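Local coordinates for uncharacterized protein VP1736 (PDB 3LXQ) that is of unknown function but carries a sulfatase-family domain of the alkaline phosphatase-like superfamily, at residues R309-F321 and M380-L394. Sequence-based numbering, arbitrary orientation.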
loop_
_atom_site.group_PDB
_atom_site.type_symbol
_atom_site.label_atom_id
_atom_site.label_comp_id
_atom_site.label_asym_id
_atom_site.label_seq_id
_atom_site.Cartn_x
_atom_site.Cartn_y
_atom_site.Cartn_z
ATOM N N ARG A 309 -10.725 10.278 2.931
ATOM C CA ARG A 309 -10.671 10.749 4.313
ATOM C C ARG A 309 -12.056 10.902 4.967
ATOM O O ARG A 309 -13.000 11.366 4.346
ATOM C CB ARG A 309 -9.954 12.097 4.334
ATOM C CG ARG A 309 -9.210 12.415 5.629
ATOM C CD ARG A 309 -7.701 12.311 5.420
ATOM N NE ARG A 309 -6.985 13.129 6.399
ATOM C CZ ARG A 309 -6.282 14.226 6.112
ATOM N NH1 ARG A 309 -6.158 14.659 4.856
ATOM N NH2 ARG A 309 -5.681 14.882 7.093
ATOM N N VAL A 310 -12.167 10.476 6.217
ATOM C CA VAL A 310 -13.287 10.857 7.056
ATOM C C VAL A 310 -12.700 11.684 8.204
ATOM O O VAL A 310 -11.557 11.444 8.613
ATOM C CB VAL A 310 -14.110 9.635 7.542
ATOM C CG1 VAL A 310 -13.345 8.806 8.576
ATOM C CG2 VAL A 310 -15.469 10.082 8.100
ATOM N N PHE A 311 -13.471 12.660 8.689
ATOM C CA PHE A 311 -13.024 13.613 9.705
ATOM C C PHE A 311 -13.861 13.539 10.977
ATOM O O PHE A 311 -15.067 13.274 10.928
ATOM C CB PHE A 311 -13.073 15.049 9.153
ATOM C CG PHE A 311 -12.129 15.283 8.010
ATOM C CD1 PHE A 311 -10.811 15.659 8.249
ATOM C CD2 PHE A 311 -12.554 15.112 6.690
ATOM C CE1 PHE A 311 -9.926 15.863 7.187
ATOM C CE2 PHE A 311 -11.676 15.307 5.625
ATOM C CZ PHE A 311 -10.360 15.684 5.874
ATOM N N GLY A 312 -13.212 13.778 12.113
ATOM C CA GLY A 312 -13.882 13.777 13.414
ATOM C C GLY A 312 -14.553 12.452 13.726
ATOM O O GLY A 312 -15.635 12.414 14.317
ATOM N N ALA A 313 -13.923 11.366 13.292
ATOM C CA ALA A 313 -14.362 10.023 13.644
ATOM C C ALA A 313 -13.839 9.688 15.037
ATOM O O ALA A 313 -12.825 10.241 15.489
ATOM C CB ALA A 313 -13.853 9.005 12.623
ATOM N N ASN A 314 -14.546 8.804 15.728
ATOM C CA ASN A 314 -14.083 8.372 17.030
ATOM C C ASN A 314 -13.243 7.114 16.941
ATOM O O ASN A 314 -13.511 6.227 16.113
ATOM C CB ASN A 314 -15.234 8.191 18.011
ATOM C CG ASN A 314 -14.910 8.756 19.385
ATOM O OD1 ASN A 314 -15.641 8.533 20.353
ATOM N ND2 ASN A 314 -13.805 9.503 19.476
ATOM N N LEU A 315 -12.220 7.070 17.799
ATOM C CA LEU A 315 -11.270 5.960 17.911
ATOM C C LEU A 315 -10.644 5.611 16.553
ATOM O O LEU A 315 -10.000 6.472 15.940
ATOM C CB LEU A 315 -11.908 4.755 18.628
ATOM C CG LEU A 315 -12.232 4.989 20.119
ATOM C CD1 LEU A 315 -13.147 3.899 20.666
ATOM C CD2 LEU A 315 -10.967 5.139 20.969
ATOM N N VAL A 316 -10.814 4.374 16.088
ATOM C CA VAL A 316 -10.359 4.015 14.742
ATOM C C VAL A 316 -11.511 3.502 13.873
ATOM O O VAL A 316 -12.039 2.418 14.117
ATOM C CB VAL A 316 -9.175 3.020 14.757
ATOM C CG1 VAL A 316 -8.746 2.673 13.323
ATOM C CG2 VAL A 316 -8.001 3.615 15.510
ATOM N N PRO A 317 -11.906 4.291 12.855
ATOM C CA PRO A 317 -12.996 3.903 11.951
ATOM C C PRO A 317 -12.549 2.865 10.911
ATOM O O PRO A 317 -12.216 3.200 9.777
ATOM C CB PRO A 317 -13.400 5.228 11.300
ATOM C CG PRO A 317 -12.138 6.047 11.312
ATOM C CD PRO A 317 -11.390 5.643 12.563
ATOM N N VAL A 318 -12.573 1.603 11.324
ATOM C CA VAL A 318 -12.030 0.466 10.565
ATOM C C VAL A 318 -12.440 0.434 9.094
ATOM O O VAL A 318 -11.584 0.246 8.210
ATOM C CB VAL A 318 -12.404 -0.879 11.266
ATOM C CG1 VAL A 318 -11.970 -2.095 10.448
ATOM C CG2 VAL A 318 -11.805 -0.934 12.675
ATOM N N LYS A 319 -13.739 0.638 8.852
ATOM C CA LYS A 319 -14.339 0.617 7.517
ATOM C C LYS A 319 -13.598 1.555 6.579
ATOM O O LYS A 319 -13.462 1.276 5.386
ATOM C CB LYS A 319 -15.828 1.012 7.598
ATOM N N HIS A 320 -13.096 2.657 7.132
ATOM C CA HIS A 320 -12.412 3.673 6.341
ATOM C C HIS A 320 -10.911 3.461 6.165
ATOM O O HIS A 320 -10.209 4.349 5.704
ATOM C CB HIS A 320 -12.716 5.056 6.880
ATOM C CG HIS A 320 -14.141 5.454 6.695
ATOM N ND1 HIS A 320 -14.624 5.930 5.496
ATOM C CD2 HIS A 320 -15.199 5.419 7.543
ATOM C CE1 HIS A 320 -15.916 6.190 5.618
ATOM N NE2 HIS A 320 -16.286 5.895 6.852
ATOM N N PHE A 321 -10.436 2.277 6.527
ATOM C CA PHE A 321 -9.093 1.834 6.146
ATOM C C PHE A 321 -9.206 0.692 5.146
ATOM O O PHE A 321 -8.199 0.220 4.582
ATOM C CB PHE A 321 -8.300 1.424 7.391
ATOM C CG PHE A 321 -7.931 2.584 8.281
ATOM C CD1 PHE A 321 -8.848 3.108 9.192
ATOM C CD2 PHE A 321 -6.672 3.156 8.197
ATOM C CE1 PHE A 321 -8.521 4.193 10.000
ATOM C CE2 PHE A 321 -6.331 4.232 9.004
ATOM C CZ PHE A 321 -7.256 4.747 9.915
HETATM N N MSE A 380 -3.890 -0.096 11.893
HETATM C CA MSE A 380 -4.318 1.153 11.281
HETATM C C MSE A 380 -4.203 2.373 12.193
HETATM O O MSE A 380 -4.497 2.317 13.396
HETATM C CB MSE A 380 -5.669 1.015 10.556
HETATM C CG MSE A 380 -6.801 0.502 11.373
HETATM SE SE MSE A 380 -8.026 -0.699 10.403
HETATM C CE MSE A 380 -7.949 -2.075 11.774
ATOM N N GLN A 381 -3.691 3.455 11.608
ATOM C CA GLN A 381 -3.448 4.696 12.328
ATOM C C GLN A 381 -4.395 5.748 11.820
ATOM O O GLN A 381 -4.352 6.105 10.641
ATOM C CB GLN A 381 -2.016 5.174 12.110
ATOM C CG GLN A 381 -1.597 6.326 13.005
ATOM C CD GLN A 381 -1.059 5.857 14.353
ATOM O OE1 GLN A 381 -0.306 4.884 14.423
ATOM N NE2 GLN A 381 -1.429 6.564 15.429
ATOM N N TYR A 382 -5.250 6.238 12.716
ATOM C CA TYR A 382 -6.145 7.335 12.426
ATOM C C TYR A 382 -5.687 8.548 13.240
ATOM O O TYR A 382 -6.061 8.703 14.410
ATOM C CB TYR A 382 -7.605 6.961 12.742
ATOM C CG TYR A 382 -8.592 8.064 12.432
ATOM C CD1 TYR A 382 -8.922 8.371 11.106
ATOM C CD2 TYR A 382 -9.199 8.804 13.452
ATOM C CE1 TYR A 382 -9.811 9.378 10.802
ATOM C CE2 TYR A 382 -10.096 9.821 13.159
ATOM C CZ TYR A 382 -10.397 10.101 11.828
ATOM O OH TYR A 382 -11.278 11.089 11.497
ATOM N N ASP A 383 -4.864 9.396 12.616
ATOM C CA ASP A 383 -4.226 10.530 13.317
ATOM C C ASP A 383 -3.396 10.050 14.525
ATOM O O ASP A 383 -2.379 9.380 14.357
ATOM C CB ASP A 383 -5.277 11.591 13.722
ATOM C CG ASP A 383 -5.959 12.233 12.514
ATOM O OD1 ASP A 383 -5.316 12.322 11.442
ATOM O OD2 ASP A 383 -7.133 12.662 12.637
ATOM N N LYS A 384 -3.857 10.372 15.731
ATOM C CA LYS A 384 -3.163 10.007 16.961
ATOM C C LYS A 384 -3.576 8.626 17.500
ATOM O O LYS A 384 -2.990 8.131 18.470
ATOM C CB LYS A 384 -3.385 11.092 18.032
ATOM N N ASN A 385 -4.589 8.014 16.889
ATOM C CA ASN A 385 -5.074 6.711 17.345
ATOM C C ASN A 385 -4.518 5.545 16.533
ATOM O O ASN A 385 -4.443 5.619 15.317
ATOM C CB ASN A 385 -6.593 6.680 17.334
ATOM C CG ASN A 385 -7.201 7.727 18.254
ATOM O OD1 ASN A 385 -6.532 8.262 19.136
ATOM N ND2 ASN A 385 -8.471 8.021 18.046
ATOM N N PHE A 386 -4.124 4.478 17.228
ATOM C CA PHE A 386 -3.609 3.266 16.591
ATOM C C PHE A 386 -4.535 2.105 16.886
ATOM O O PHE A 386 -4.910 1.865 18.049
ATOM C CB PHE A 386 -2.195 2.936 17.085
ATOM C CG PHE A 386 -1.632 1.635 16.523
ATOM C CD1 PHE A 386 -1.821 0.416 17.200
ATOM C CD2 PHE A 386 -0.890 1.633 15.342
ATOM C CE1 PHE A 386 -1.273 -0.789 16.677
ATOM C CE2 PHE A 386 -0.354 0.447 14.823
ATOM C CZ PHE A 386 -0.546 -0.761 15.486
ATOM N N GLY A 387 -4.900 1.386 15.831
ATOM C CA GLY A 387 -5.763 0.222 15.944
ATOM C C GLY A 387 -5.117 -1.059 15.464
ATOM O O GLY A 387 -4.377 -1.066 14.479
ATOM N N TYR A 388 -5.385 -2.140 16.188
ATOM C CA TYR A 388 -4.893 -3.470 15.833
ATOM C C TYR A 388 -6.092 -4.414 15.719
ATOM O O TYR A 388 -6.735 -4.779 16.721
ATOM C CB TYR A 388 -3.875 -3.973 16.869
ATOM C CG TYR A 388 -2.942 -5.073 16.363
ATOM C CD1 TYR A 388 -1.739 -4.763 15.721
ATOM C CD2 TYR A 388 -3.261 -6.423 16.548
ATOM C CE1 TYR A 388 -0.872 -5.784 15.269
ATOM C CE2 TYR A 388 -2.427 -7.429 16.104
ATOM C CZ TYR A 388 -1.237 -7.107 15.465
ATOM O OH TYR A 388 -0.431 -8.114 15.039
ATOM N N LEU A 389 -6.412 -4.752 14.478
ATOM C CA LEU A 389 -7.525 -5.624 14.141
ATOM C C LEU A 389 -7.038 -7.056 13.909
ATOM O O LEU A 389 -6.091 -7.287 13.139
ATOM C CB LEU A 389 -8.257 -5.102 12.895
ATOM C CG LEU A 389 -9.473 -5.902 12.384
ATOM C CD1 LEU A 389 -10.707 -5.757 13.301
ATOM C CD2 LEU A 389 -9.830 -5.548 10.939
ATOM N N THR A 390 -7.663 -8.001 14.608
ATOM C CA THR A 390 -7.478 -9.434 14.351
ATOM C C THR A 390 -8.856 -10.091 14.204
ATOM O O THR A 390 -9.880 -9.433 14.360
ATOM C CB THR A 390 -6.695 -10.140 15.496
ATOM O OG1 THR A 390 -7.587 -10.411 16.577
ATOM C CG2 THR A 390 -5.539 -9.275 16.005
ATOM N N ARG A 391 -8.888 -11.385 13.912
ATOM C CA ARG A 391 -10.162 -12.070 13.702
ATOM C C ARG A 391 -11.004 -12.149 14.976
ATOM O O ARG A 391 -12.214 -12.364 14.914
ATOM C CB ARG A 391 -9.926 -13.466 13.133
ATOM C CG ARG A 391 -9.666 -13.493 11.641
ATOM C CD ARG A 391 -10.915 -13.127 10.848
ATOM N NE ARG A 391 -10.646 -13.079 9.415
ATOM C CZ ARG A 391 -11.552 -12.789 8.481
ATOM N NH1 ARG A 391 -11.203 -12.783 7.202
ATOM N NH2 ARG A 391 -12.809 -12.509 8.818
ATOM N N ASP A 392 -10.356 -11.935 16.120
ATOM C CA ASP A 392 -10.961 -12.184 17.427
ATOM C C ASP A 392 -11.219 -10.931 18.248
ATOM O O ASP A 392 -12.080 -10.921 19.131
ATOM C CB ASP A 392 -10.085 -13.159 18.212
ATOM C CG ASP A 392 -9.948 -14.483 17.511
ATOM O OD1 ASP A 392 -10.917 -15.269 17.529
ATOM O OD2 ASP A 392 -8.881 -14.726 16.916
ATOM N N ASN A 393 -10.480 -9.875 17.934
ATOM C CA ASN A 393 -10.479 -8.668 18.739
ATOM C C ASN A 393 -10.029 -7.451 17.936
ATOM O O ASN A 393 -9.411 -7.570 16.867
ATOM C CB ASN A 393 -9.570 -8.867 19.961
ATOM C CG ASN A 393 -8.275 -9.591 19.605
ATOM O OD1 ASN A 393 -7.497 -9.112 18.786
ATOM N ND2 ASN A 393 -8.055 -10.756 20.207
ATOM N N LEU A 394 -10.357 -6.279 18.464
ATOM C CA LEU A 394 -9.820 -5.028 17.970
ATOM C C LEU A 394 -9.395 -4.186 19.158
ATOM O O LEU A 394 -10.204 -3.906 20.055
ATOM C CB LEU A 394 -10.864 -4.278 17.132
ATOM C CG LEU A 394 -10.649 -2.787 16.851
ATOM C CD1 LEU A 394 -9.528 -2.538 15.849
ATOM C CD2 LEU A 394 -11.962 -2.187 16.359
#
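Y382 reaches into the bend of loop 309-321 and fixes it through its hydroxyl, which donates to V310 O (2.9 Å) and accepts from A313 N along a nearly straight N-H (3.2 Å, 164°). With CG anti to the backbone N (chi1 -179°), the ring extends toward the loop, and P317 CD lies over one face, a CH-pi contact 4.0 Å from the centroid. Beside it, N385 sends ND2 to L315 O (3.0 Å); the acceptor lies in the amide plane, but the nitrogen sits above the carbonyl plane. M380, a selenomethionine, lays CB over one face of F321, 3.6 Å from the ring centroid, while SE makes an oblique Met-aromatic contact. Y382 CB and Q381 O meet the edge of the same ring. V316 packs alongside, CG1 against M380 CG at 3.5 Å and CG2 near G387 N and N385 CB. V318 splays its methyls toward L389 and L394, with Y408 and Y127 adding cover. The type II' turn from Y382 to N385 links the two strands; D383 within it is salt-bridged to R132. The loop, between strands 298-304 and 322-328 of the alkaline phosphatase-like fold's mixed sheet, packs across the first beta hairpin of a five-stranded antiparallel sheet.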